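Local coordinates for guanine nucleotide exchange factor p115rhogef (Homo sapiens, PDB 1IAP), which activates the GTPase Rho as a nucleotide exchange factor and, through its N-terminal RGS-like domain, probably binds G-protein alpha subunits and regulates their signalling, at residues A[14-19]-A[150-155]. Numbering follows the deposited sequence.
Sequences RPAHLM and RHVAER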
# COMPACT_ATOMS: atom_id res chain seq x y z
N ARG A 14 4.40 9.93 -0.60
CA ARG A 14 3.63 10.95 -1.32
C ARG A 14 2.19 10.45 -1.47
O ARG A 14 1.86 9.75 -2.43
CB ARG A 14 4.26 11.20 -2.68
CG ARG A 14 5.80 11.28 -2.63
CD ARG A 14 6.34 12.71 -2.54
NE ARG A 14 5.88 13.46 -1.38
CZ ARG A 14 6.45 13.41 -0.17
NH1 ARG A 14 7.50 12.64 0.04
NH2 ARG A 14 5.97 14.16 0.81
N PRO A 15 1.31 10.85 -0.54
CA PRO A 15 -0.11 10.46 -0.52
C PRO A 15 -0.93 10.61 -1.79
O PRO A 15 -1.66 9.70 -2.15
CB PRO A 15 -0.67 11.26 0.67
CG PRO A 15 0.20 12.47 0.70
CD PRO A 15 1.57 11.93 0.43
N ALA A 16 -0.81 11.75 -2.47
CA ALA A 16 -1.57 11.98 -3.70
C ALA A 16 -1.05 11.10 -4.83
O ALA A 16 -1.83 10.46 -5.54
CB ALA A 16 -1.49 13.44 -4.10
N HIS A 17 0.27 11.06 -4.98
CA HIS A 17 0.89 10.25 -6.02
C HIS A 17 0.62 8.78 -5.76
O HIS A 17 0.28 8.04 -6.69
CB HIS A 17 2.39 10.56 -6.09
CG HIS A 17 2.67 11.99 -6.41
ND1 HIS A 17 3.16 12.40 -7.64
CD2 HIS A 17 2.42 13.12 -5.71
CE1 HIS A 17 3.18 13.72 -7.67
NE2 HIS A 17 2.74 14.18 -6.52
N LEU A 18 0.64 8.38 -4.49
CA LEU A 18 0.36 7.01 -4.11
C LEU A 18 -1.10 6.63 -4.42
O LEU A 18 -1.35 5.53 -4.91
CB LEU A 18 0.68 6.79 -2.62
CG LEU A 18 0.58 5.35 -2.13
CD1 LEU A 18 1.50 4.44 -2.96
CD2 LEU A 18 0.98 5.29 -0.66
N MET A 19 -2.04 7.53 -4.14
CA MET A 19 -3.45 7.27 -4.45
C MET A 19 -3.67 7.01 -5.95
O MET A 19 -4.47 6.16 -6.31
CB MET A 19 -4.35 8.42 -3.99
CG MET A 19 -4.73 8.40 -2.51
SD MET A 19 -5.47 6.81 -2.00
CE MET A 19 -6.78 6.62 -3.21
N ARG A 150 -1.85 15.95 1.23
CA ARG A 150 -2.86 15.23 2.01
C ARG A 150 -4.28 15.64 1.61
O ARG A 150 -5.18 14.82 1.63
CB ARG A 150 -2.67 15.45 3.52
CG ARG A 150 -1.33 15.02 4.05
CD ARG A 150 -1.30 15.12 5.57
NE ARG A 150 0.05 14.98 6.09
CZ ARG A 150 0.81 15.99 6.49
NH1 ARG A 150 0.33 17.23 6.44
NH2 ARG A 150 2.04 15.78 6.93
N HIS A 151 -4.46 16.91 1.27
CA HIS A 151 -5.78 17.40 0.86
C HIS A 151 -6.23 16.71 -0.42
O HIS A 151 -7.36 16.23 -0.51
CB HIS A 151 -5.74 18.92 0.65
CG HIS A 151 -7.08 19.52 0.34
ND1 HIS A 151 -7.45 19.89 -0.93
CD2 HIS A 151 -8.13 19.82 1.15
CE1 HIS A 151 -8.68 20.39 -0.90
NE2 HIS A 151 -9.11 20.36 0.35
N VAL A 152 -5.33 16.68 -1.40
CA VAL A 152 -5.61 16.06 -2.69
C VAL A 152 -5.86 14.57 -2.52
O VAL A 152 -6.81 14.02 -3.08
CB VAL A 152 -4.42 16.29 -3.66
CG1 VAL A 152 -4.55 15.42 -4.92
CG2 VAL A 152 -4.35 17.76 -4.04
N ALA A 153 -5.00 13.90 -1.76
CA ALA A 153 -5.13 12.47 -1.52
C ALA A 153 -6.49 12.14 -0.90
O ALA A 153 -7.09 11.13 -1.24
CB ALA A 153 -4.00 11.98 -0.61
N GLU A 154 -6.96 12.99 0.01
CA GLU A 154 -8.26 12.76 0.64
C GLU A 154 -9.37 12.72 -0.39
O GLU A 154 -10.23 11.82 -0.37
CB GLU A 154 -8.54 13.84 1.69
CG GLU A 154 -7.68 13.70 2.93
CD GLU A 154 -7.75 14.88 3.89
OE1 GLU A 154 -8.57 15.80 3.66
OE2 GLU A 154 -6.98 14.87 4.87
N ARG A 155 -9.34 13.65 -1.33
CA ARG A 155 -10.35 13.69 -2.38
C ARG A 155 -10.25 12.45 -3.26
O ARG A 155 -11.27 11.90 -3.67
CB ARG A 155 -10.21 14.96 -3.23
CG ARG A 155 -11.21 15.01 -4.37
CD ARG A 155 -11.23 16.35 -5.07
NE ARG A 155 -12.01 16.30 -6.30
CZ ARG A 155 -11.48 16.26 -7.52
NH1 ARG A 155 -10.16 16.28 -7.67
NH2 ARG A 155 -12.26 16.21 -8.59
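Pro15, Ala16 and Met19 pack on Val152 and Ala153 where two helices of the all-helical RGS-like domain lie side by side. Helix 15-28 starts here, against the middle of helix 142-162. The two short segments run nearly parallel, at 27°, and their axes approach to 8.0 Å at the closest. Arg14, at the N-cap position, forms a salt bridge through NE with Glu149 OE2; Glu149 belongs to helix 142-162 and also touches Pro15. The CB of Pro15 is directed at the other helix and meets Ala153 CB at 3.6 Å, and Pro15 CG comes to 4.1 Å from Arg150 N. Ala16 follows, and its CA is only 4.2 Å from Ala153 CA. Two alanines thus let the backbones come close. With CG1 anti to the backbone N (chi1 169°), it is this methyl of Val152 that reaches Ala16 CB, at 3.7 Å. Ala16 also touches Leu134 of helix 128-135. Met19 CG lies 3.8 Å from Ala153 O and 4.1 Å from Ala153 CB, while its bent chain also packs on Ile181, Met185 and Leu156. The contact is apolar and buried. Ala153 CB fits against the first turn of helix 15-28, with Pro15 C and Pro15 O each 3.6 Å away.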